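Local coordinates for protein nitrite oxidoreductase subunit C (Kuenenia stuttgartiensis, PDB 7B04) that binds heme b and calcium and probably passes electrons as the heme-carrying subunit of the nitrite oxidoreductase complex of an anammox bacterium, at residues L244-S256 and V266-D278. Numbering follows the deposited sequence.
With CA (calcium ion), chain B; HEM (protoporphyrin IX containing Fe), chain D.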
ATOM      1  N   LEU C 244      10.418 -25.683  36.856  1.00 21.15           N
ATOM      2  CA  LEU C 244      11.325 -26.510  36.070  1.00 21.59           C
ATOM      3  C   LEU C 244      12.395 -25.630  35.434  1.00 20.58           C
ATOM      4  O   LEU C 244      12.090 -24.579  34.855  1.00 24.01           O
ATOM      5  CB  LEU C 244      10.551 -27.257  34.986  1.00 23.99           C
ATOM      6  CG  LEU C 244      11.354 -28.093  34.003  1.00 18.79           C
ATOM      7  CD1 LEU C 244      11.766 -29.387  34.682  1.00 19.41           C
ATOM      8  CD2 LEU C 244      10.501 -28.330  32.786  1.00 18.48           C
ATOM      9  N   THR C 245      13.644 -26.072  35.524  1.00 20.22           N
ATOM     10  CA  THR C 245      14.790 -25.287  35.094  1.00 21.68           C
ATOM     11  C   THR C 245      15.720 -26.178  34.299  1.00 21.31           C
ATOM     12  O   THR C 245      15.996 -27.308  34.704  1.00 22.43           O
ATOM     13  CB  THR C 245      15.538 -24.699  36.301  1.00 25.05           C
ATOM     14  OG1 THR C 245      14.612 -24.014  37.157  1.00 23.67           O
ATOM     15  CG2 THR C 245      16.593 -23.728  35.852  1.00 22.37           C
ATOM     16  N   SER C 246      16.196 -25.665  33.171  1.00 21.43           N
ATOM     17  CA  SER C 246      17.150 -26.390  32.346  1.00 20.48           C
ATOM     18  C   SER C 246      18.561 -26.231  32.898  1.00 19.18           C
ATOM     19  O   SER C 246      18.981 -25.122  33.243  1.00 26.07           O
ATOM     20  CB  SER C 246      17.090 -25.893  30.905  1.00 25.09           C
ATOM     21  OG  SER C 246      18.001 -26.611  30.098  1.00 23.29           O
ATOM     22  N   GLN C 247      19.290 -27.340  32.981  1.00 25.02           N
ATOM     23  CA  GLN C 247      20.644 -27.337  33.514  1.00 28.41           C
ATOM     24  C   GLN C 247      21.636 -26.759  32.513  1.00 30.63           C
ATOM     25  O   GLN C 247      21.431 -26.812  31.297  1.00 28.87           O
ATOM     26  CB  GLN C 247      21.089 -28.750  33.890  1.00 27.49           C
ATOM     27  CG  GLN C 247      20.332 -29.373  35.040  1.00 24.94           C
ATOM     28  CD  GLN C 247      21.075 -30.553  35.632  1.00 29.06           C
ATOM     29  OE1 GLN C 247      22.237 -30.796  35.302  1.00 27.90           O
ATOM     30  NE2 GLN C 247      20.408 -31.296  36.504  1.00 29.47           N
ATOM     31  N   ASP C 248      22.720 -26.192  33.047  1.00 41.58           N
ATOM     32  CA  ASP C 248      23.784 -25.667  32.198  1.00 36.47           C
ATOM     33  C   ASP C 248      24.604 -26.793  31.578  1.00 28.02           C
ATOM     34  O   ASP C 248      24.999 -26.710  30.410  1.00 36.68           O
ATOM     35  CB  ASP C 248      24.681 -24.734  33.010  1.00 38.79           C
ATOM     36  CG  ASP C 248      24.045 -23.377  33.252  1.00 54.56           C
ATOM     37  OD1 ASP C 248      23.800 -22.646  32.269  1.00 54.85           O
ATOM     38  OD2 ASP C 248      23.778 -23.047  34.428  1.00 65.16           O
ATOM     39  N   HIS C 249      24.879 -27.845  32.347  1.00 28.21           N
ATOM     40  CA  HIS C 249      25.689 -28.981  31.916  1.00 34.15           C
ATOM     41  C   HIS C 249      24.767 -30.172  31.678  1.00 31.99           C
ATOM     42  O   HIS C 249      24.272 -30.777  32.636  1.00 39.03           O
ATOM     43  CB  HIS C 249      26.761 -29.312  32.954  1.00 31.04           C
ATOM     44  CG  HIS C 249      27.855 -30.192  32.435  1.00 40.63           C
ATOM     45  ND1 HIS C 249      27.777 -31.568  32.457  1.00 43.44           N
ATOM     46  CD2 HIS C 249      29.053 -29.893  31.878  1.00 45.09           C
ATOM     47  CE1 HIS C 249      28.878 -32.078  31.936  1.00 43.87           C
ATOM     48  NE2 HIS C 249      29.669 -31.083  31.577  1.00 53.25           N
ATOM     49  N   GLN C 250      24.545 -30.516  30.411  1.00 37.44           N
ATOM     50  CA  GLN C 250      23.641 -31.605  30.061  1.00 32.50           C
ATOM     51  C   GLN C 250      24.411 -32.918  30.037  1.00 35.05           C
ATOM     52  O   GLN C 250      25.457 -33.022  29.386  1.00 34.46           O
ATOM     53  CB  GLN C 250      22.998 -31.362  28.695  1.00 25.81           C
ATOM     54  CG  GLN C 250      22.476 -29.956  28.482  1.00 26.93           C
ATOM     55  CD  GLN C 250      21.151 -29.723  29.171  1.00 24.99           C
ATOM     56  OE1 GLN C 250      20.167 -30.408  28.894  1.00 24.28           O
ATOM     57  NE2 GLN C 250      21.116 -28.751  30.072  1.00 29.44           N
ATOM     58  N   ASP C 251      23.887 -33.923  30.744  1.00 34.66           N
ATOM     59  CA  ASP C 251      24.597 -35.178  30.932  1.00 32.43           C
ATOM     60  C   ASP C 251      23.830 -36.418  30.497  1.00 29.37           C
ATOM     61  O   ASP C 251      24.451 -37.475  30.345  1.00 28.62           O
ATOM     62  CB  ASP C 251      24.991 -35.345  32.408  1.00 29.12           C
ATOM     63  CG  ASP C 251      26.205 -34.522  32.782  1.00 30.00           C
ATOM     64  OD1 ASP C 251      26.120 -33.736  33.747  1.00 36.83           O
ATOM     65  OD2 ASP C 251      27.247 -34.665  32.111  1.00 44.07           O
ATOM     66  N   VAL C 252      22.520 -36.331  30.294  1.00 34.11           N
ATOM     67  CA  VAL C 252      21.711 -37.488  29.922  1.00 32.27           C
ATOM     68  C   VAL C 252      21.503 -37.486  28.414  1.00 32.46           C
ATOM     69  O   VAL C 252      21.350 -36.425  27.793  1.00 36.24           O
ATOM     70  CB  VAL C 252      20.367 -37.500  30.681  1.00 27.04           C
ATOM     71  CG1 VAL C 252      19.521 -36.296  30.311  1.00 31.50           C
ATOM     72  CG2 VAL C 252      19.613 -38.799  30.423  1.00 27.61           C
ATOM     73  N   ASP C 253      21.521 -38.677  27.819  1.00 26.65           N
ATOM     74  CA  ASP C 253      21.240 -38.877  26.404  1.00 26.43           C
ATOM     75  C   ASP C 253      20.302 -40.073  26.265  1.00 30.01           C
ATOM     76  O   ASP C 253      19.934 -40.714  27.254  1.00 38.61           O
ATOM     77  CB  ASP C 253      22.538 -39.085  25.612  1.00 33.49           C
ATOM     78  CG  ASP C 253      22.384 -38.755  24.141  1.00 44.19           C
ATOM     79  OD1 ASP C 253      21.264 -38.391  23.724  1.00 36.09           O
ATOM     80  OD2 ASP C 253      23.387 -38.853  23.403  1.00 49.40           O
ATOM     81  N   GLY C 254      19.912 -40.382  25.034  1.00 36.16           N
ATOM     82  CA  GLY C 254      19.010 -41.499  24.815  1.00 29.16           C
ATOM     83  C   GLY C 254      18.642 -41.640  23.354  1.00 32.82           C
ATOM     84  O   GLY C 254      18.918 -40.764  22.526  1.00 37.04           O
ATOM     85  N   CYS C 255      18.003 -42.770  23.053  1.00 28.07           N
ATOM     86  CA  CYS C 255      17.487 -43.090  21.729  1.00 32.27           C
ATOM     87  C   CYS C 255      16.059 -43.601  21.873  1.00 33.13           C
ATOM     88  O   CYS C 255      15.572 -43.830  22.983  1.00 32.31           O
ATOM     89  CB  CYS C 255      18.366 -44.130  21.022  1.00 42.26           C
ATOM     90  SG  CYS C 255      18.475 -45.715  21.885  1.00 35.20           S
ATOM     91  N   SER C 256      15.380 -43.792  20.741  1.00 30.07           N
ATOM     92  CA  SER C 256      13.967 -44.138  20.784  1.00 25.79           C
ATOM     93  C   SER C 256      13.582 -44.944  19.553  1.00 28.46           C
ATOM     94  O   SER C 256      14.351 -45.075  18.598  1.00 34.29           O
ATOM     95  CB  SER C 256      13.094 -42.884  20.865  1.00 26.70           C
ATOM     96  OG  SER C 256      13.716 -41.884  21.649  1.00 34.64           O
ATOM     97  N   VAL C 266      14.728 -45.404  25.659  1.00 18.65           N
ATOM     98  CA  VAL C 266      15.693 -45.748  26.691  1.00 23.57           C
ATOM     99  C   VAL C 266      16.502 -44.506  27.036  1.00 25.57           C
ATOM    100  O   VAL C 266      16.892 -43.733  26.153  1.00 27.18           O
ATOM    101  CB  VAL C 266      16.610 -46.932  26.299  1.00 27.81           C
ATOM    102  CG1 VAL C 266      15.803 -48.045  25.654  1.00 28.16           C
ATOM    103  CG2 VAL C 266      17.740 -46.492  25.395  1.00 26.13           C
ATOM    104  N   PHE C 267      16.734 -44.316  28.327  1.00 29.48           N
ATOM    105  CA  PHE C 267      17.515 -43.200  28.839  1.00 24.74           C
ATOM    106  C   PHE C 267      18.915 -43.695  29.171  1.00 24.76           C
ATOM    107  O   PHE C 267      19.084 -44.795  29.706  1.00 31.81           O
ATOM    108  CB  PHE C 267      16.863 -42.593  30.083  1.00 23.08           C
ATOM    109  CG  PHE C 267      15.549 -41.912  29.816  1.00 19.48           C
ATOM    110  CD1 PHE C 267      15.494 -40.551  29.556  1.00 15.56           C
ATOM    111  CD2 PHE C 267      14.367 -42.633  29.831  1.00 25.02           C
ATOM    112  CE1 PHE C 267      14.281 -39.925  29.317  1.00 17.52           C
ATOM    113  CE2 PHE C 267      13.154 -42.014  29.592  1.00 22.84           C
ATOM    114  CZ  PHE C 267      13.112 -40.659  29.335  1.00 21.96           C
ATOM    115  N   CYS C 268      19.916 -42.880  28.854  1.00 26.25           N
ATOM    116  CA  CYS C 268      21.307 -43.256  29.052  1.00 31.00           C
ATOM    117  C   CYS C 268      22.019 -42.137  29.794  1.00 24.96           C
ATOM    118  O   CYS C 268      21.972 -40.977  29.375  1.00 27.79           O
ATOM    119  CB  CYS C 268      21.985 -43.542  27.708  1.00 25.56           C
ATOM    120  SG  CYS C 268      23.728 -43.992  27.802  1.00 66.43           S
ATOM    121  N   ARG C 269      22.686 -42.499  30.889  1.00 17.71           N
ATOM    122  CA  ARG C 269      23.430 -41.561  31.715  1.00 22.37           C
ATOM    123  C   ARG C 269      24.491 -42.338  32.476  1.00 25.50           C
ATOM    124  O   ARG C 269      24.293 -43.507  32.814  1.00 22.24           O
ATOM    125  CB  ARG C 269      22.498 -40.848  32.709  1.00 29.52           C
ATOM    126  CG  ARG C 269      22.708 -39.348  32.905  1.00 29.93           C
ATOM    127  CD  ARG C 269      23.831 -38.996  33.877  1.00 30.01           C
ATOM    128  NE  ARG C 269      23.787 -39.712  35.153  1.00 29.55           N
ATOM    129  CZ  ARG C 269      23.149 -39.288  36.241  1.00 29.89           C
ATOM    130  NH1 ARG C 269      23.190 -40.009  37.354  1.00 27.68           N
ATOM    131  NH2 ARG C 269      22.467 -38.151  36.221  1.00 26.60           N
ATOM    132  N   SER C 270      25.619 -41.684  32.731  1.00 32.18           N
ATOM    133  CA  SER C 270      26.643 -42.288  33.567  1.00 24.31           C
ATOM    134  C   SER C 270      26.135 -42.389  35.000  1.00 30.83           C
ATOM    135  O   SER C 270      25.330 -41.569  35.452  1.00 30.51           O
ATOM    136  CB  SER C 270      27.935 -41.475  33.512  1.00 23.99           C
ATOM    137  OG  SER C 270      28.530 -41.567  32.229  1.00 42.55           O
ATOM    138  N   LEU C 271      26.598 -43.419  35.713  1.00 34.26           N
ATOM    139  CA  LEU C 271      26.151 -43.602  37.091  1.00 23.76           C
ATOM    140  C   LEU C 271      26.490 -42.392  37.949  1.00 24.79           C
ATOM    141  O   LEU C 271      25.723 -42.032  38.849  1.00 27.31           O
ATOM    142  CB  LEU C 271      26.776 -44.860  37.694  1.00 20.54           C
ATOM    143  CG  LEU C 271      26.197 -46.220  37.308  1.00 25.37           C
ATOM    144  CD1 LEU C 271      27.027 -47.319  37.926  1.00 21.47           C
ATOM    145  CD2 LEU C 271      24.757 -46.333  37.762  1.00 30.48           C
ATOM    146  N   ASN C 272      27.623 -41.748  37.680  1.00 29.22           N
ATOM    147  CA  ASN C 272      28.050 -40.566  38.410  1.00 27.48           C
ATOM    148  C   ASN C 272      28.504 -39.500  37.424  1.00 25.77           C
ATOM    149  O   ASN C 272      29.047 -39.808  36.359  1.00 24.83           O
ATOM    150  CB  ASN C 272      29.174 -40.903  39.398  1.00 28.07           C
ATOM    151  CG  ASN C 272      28.746 -41.926  40.431  1.00 22.25           C
ATOM    152  OD1 ASN C 272      29.245 -43.051  40.449  1.00 19.55           O
ATOM    153  ND2 ASN C 272      27.811 -41.543  41.293  1.00 20.76           N
ATOM    154  N   THR C 273      28.282 -38.240  37.792  1.00 30.89           N
ATOM    155  CA  THR C 273      28.610 -37.100  36.948  1.00 29.95           C
ATOM    156  C   THR C 273      29.225 -36.007  37.808  1.00 24.73           C
ATOM    157  O   THR C 273      28.977 -35.933  39.015  1.00 30.42           O
ATOM    158  CB  THR C 273      27.386 -36.543  36.210  1.00 29.34           C
ATOM    159  OG1 THR C 273      26.399 -36.142  37.164  1.00 21.33           O
ATOM    160  CG2 THR C 273      26.793 -37.589  35.278  1.00 26.97           C
ATOM    161  N   GLY C 274      30.017 -35.146  37.170  1.00 23.65           N
ATOM    162  CA  GLY C 274      30.645 -34.043  37.876  1.00 23.75           C
ATOM    163  C   GLY C 274      29.720 -32.897  38.255  1.00 25.69           C
ATOM    164  O   GLY C 274      30.179 -31.968  38.928  1.00 35.52           O
ATOM    165  N   ASP C 275      28.448 -32.931  37.846  1.00 24.70           N
ATOM    166  CA  ASP C 275      27.501 -31.876  38.208  1.00 32.06           C
ATOM    167  C   ASP C 275      26.854 -32.204  39.546  1.00 31.35           C
ATOM    168  O   ASP C 275      26.225 -33.261  39.673  1.00 30.19           O
ATOM    169  CB  ASP C 275      26.426 -31.693  37.140  1.00 24.12           C
ATOM    170  CG  ASP C 275      25.366 -30.627  37.518  1.00 39.56           C
ATOM    171  OD1 ASP C 275      25.132 -30.316  38.707  1.00 45.45           O
ATOM    172  OD2 ASP C 275      24.765 -30.073  36.573  1.00 40.59           O
ATOM    173  N   PRO C 276      26.980 -31.344  40.558  1.00 26.11           N
ATOM    174  CA  PRO C 276      26.332 -31.623  41.850  1.00 25.45           C
ATOM    175  C   PRO C 276      24.811 -31.612  41.785  1.00 29.86           C
ATOM    176  O   PRO C 276      24.175 -32.197  42.669  1.00 39.46           O
ATOM    177  CB  PRO C 276      26.854 -30.498  42.755  1.00 30.48           C
ATOM    178  CG  PRO C 276      28.087 -29.987  42.067  1.00 35.79           C
ATOM    179  CD  PRO C 276      27.823 -30.140  40.605  1.00 24.05           C
ATOM    180  N   LEU C 277      24.207 -30.965  40.787  1.00 26.16           N
ATOM    181  CA  LEU C 277      22.757 -30.944  40.632  1.00 28.50           C
ATOM    182  C   LEU C 277      22.239 -32.179  39.910  1.00 30.81           C
ATOM    183  O   LEU C 277      21.072 -32.204  39.505  1.00 23.47           O
ATOM    184  CB  LEU C 277      22.308 -29.683  39.883  1.00 27.17           C
ATOM    185  CG  LEU C 277      22.552 -28.331  40.552  1.00 24.78           C
ATOM    186  CD1 LEU C 277      22.138 -27.194  39.629  1.00 25.29           C
ATOM    187  CD2 LEU C 277      21.816 -28.247  41.878  1.00 26.52           C
ATOM    188  N   ASP C 278      23.080 -33.194  39.739  1.00 32.24           N
ATOM    189  CA  ASP C 278      22.704 -34.436  39.084  1.00 25.49           C
ATOM    190  C   ASP C 278      22.453 -35.509  40.131  1.00 28.53           C
ATOM    191  O   ASP C 278      23.122 -35.544  41.170  1.00 35.41           O
ATOM    192  CB  ASP C 278      23.821 -34.908  38.153  1.00 32.30           C
ATOM    193  CG  ASP C 278      23.775 -34.255  36.791  1.00 33.59           C
ATOM    194  OD1 ASP C 278      22.881 -33.418  36.550  1.00 35.91           O
ATOM    195  OD2 ASP C 278      24.653 -34.574  35.961  1.00 31.49           O
TER
HETATM  196 CA    CA B 403      23.965 -32.443  34.505  1.00 35.68          CA
HETATM  197  CHA HEM D 401       6.326 -29.479  33.381  1.00 25.22           C
HETATM  198  CHB HEM D 401       2.890 -29.751  36.825  1.00 30.31           C
HETATM  199  CHC HEM D 401       4.488 -34.230  37.831  1.00 24.62           C
HETATM  200  CHD HEM D 401       8.052 -33.897  34.495  1.00 27.46           C
HETATM  201  C1A HEM D 401       5.331 -29.128  34.275  1.00 30.54           C
HETATM  202  C2A HEM D 401       4.816 -27.792  34.494  1.00 33.69           C
HETATM  203  C3A HEM D 401       3.860 -27.861  35.436  1.00 26.70           C
HETATM  204  C4A HEM D 401       3.746 -29.241  35.867  1.00 27.72           C
HETATM  205  CMA HEM D 401       3.018 -26.692  35.994  1.00 29.36           C
HETATM  206  CAA HEM D 401       5.293 -26.544  33.717  1.00 29.06           C
HETATM  207  CBA HEM D 401       5.975 -25.545  34.643  1.00 22.25           C
HETATM  208  CGA HEM D 401       7.447 -25.837  34.689  1.00 23.66           C
HETATM  209  O1A HEM D 401       8.057 -25.676  35.777  1.00 32.01           O
HETATM  210  O2A HEM D 401       8.001 -26.244  33.636  1.00 27.35           O
HETATM  211  C1B HEM D 401       2.971 -31.020  37.366  1.00 30.00           C
HETATM  212  C2B HEM D 401       2.027 -31.640  38.274  1.00 22.82           C
HETATM  213  C3B HEM D 401       2.472 -32.882  38.561  1.00 25.45           C
HETATM  214  C4B HEM D 401       3.708 -33.087  37.825  1.00 29.01           C
HETATM  215  CMB HEM D 401       0.765 -30.917  38.793  1.00 25.99           C
HETATM  216  CAB HEM D 401       1.851 -33.980  39.465  1.00 29.99           C
HETATM  217  CBB HEM D 401       0.617 -33.936  39.982  1.00 32.44           C
HETATM  218  C1C HEM D 401       5.539 -34.543  36.984  1.00 29.02           C
HETATM  219  C2C HEM D 401       6.171 -35.846  36.868  1.00 25.63           C
HETATM  220  C3C HEM D 401       7.141 -35.762  35.952  1.00 28.22           C
HETATM  221  C4C HEM D 401       7.184 -34.399  35.454  1.00 25.10           C
HETATM  222  CMC HEM D 401       5.777 -37.115  37.656  1.00 27.69           C
HETATM  223  CAC HEM D 401       8.070 -36.916  35.509  1.00 25.58           C
HETATM  224  CBC HEM D 401       9.398 -36.777  35.500  1.00 21.92           C
HETATM  225  C1D HEM D 401       7.830 -32.702  33.834  1.00 31.68           C
HETATM  226  C2D HEM D 401       8.426 -32.276  32.579  1.00 25.36           C
HETATM  227  C3D HEM D 401       7.950 -31.069  32.276  1.00 20.99           C
HETATM  228  C4D HEM D 401       7.030 -30.667  33.325  1.00 25.96           C
HETATM  229  CMD HEM D 401       9.441 -33.066  31.726  1.00 28.45           C
HETATM  230  CAD HEM D 401       8.329 -30.252  31.022  1.00 21.64           C
HETATM  231  CBD HEM D 401       7.269 -30.403  29.938  1.00 28.68           C
HETATM  232  CGD HEM D 401       7.766 -29.786  28.656  1.00 24.39           C
HETATM  233  O1D HEM D 401       7.064 -29.906  27.621  1.00 19.57           O
HETATM  234  O2D HEM D 401       8.870 -29.184  28.657  1.00 31.45           O
HETATM  235  NA  HEM D 401       4.657 -29.973  35.134  1.00 30.15           N
HETATM  236  NB  HEM D 401       3.974 -31.931  37.119  1.00 31.56           N
HETATM  237  NC  HEM D 401       6.183 -33.678  36.109  1.00 30.14           N
HETATM  238  ND  HEM D 401       6.975 -31.689  34.260  1.00 33.42           N
HETATM  239 FE   HEM D 401       5.484 -31.619  35.828  1.00 49.37          FE
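Asp278, Gln247 and Asp251 meet at a calcium ion that bridges 244-256 and 266-278. The Asp278 carboxylate grips the metal with both oxygens, OD1 lying 2.5 Å from calcium. From 244-256 the calcium takes Gln247 OE1, at 2.5 Å, Asp251 OD1 and the backbone oxygen of His249; Asp235, on strand 233-238, completes the site. The carboxylates of Asp251 and Asp278 stand nearly perpendicular, 82° between planes, whereas the Gln247 amide is turned only 29° from the Asp278 carboxylate, and its NE2 donates through a bent bond to OD1 (3.3 Å). An extended chain beyond CG (chi2 -162°) carries the Gln247 amide to the metal.

In the second shell, His249 ND1 donates to Asp251 OD1 from above the carboxylate plane (3.0 Å), and Thr273 OG1 hydrogen-bonds the anti lone pair of Asp278 OD2 at 2.6 Å. With an alanine at Thr273, Asp278 OD2 would lose that donor though not calcium, and a small gap would probably open beside Asp251, which CG2 now touches. Farther out, Val252 CB packs against Arg269 CG (3.7 Å), where the loops enter the antiparallel hairpin of strands 253-258 and 262-270; there Asp253 and Cys268 exchange two backbone hydrogen bonds. In this ethylbenzene dehydrogenase-type heme-binding domain, Leu244 N also bonds heme O1A. Calcium ties the two loops together and probably offsets the mutual repulsion of the clustered carboxylates.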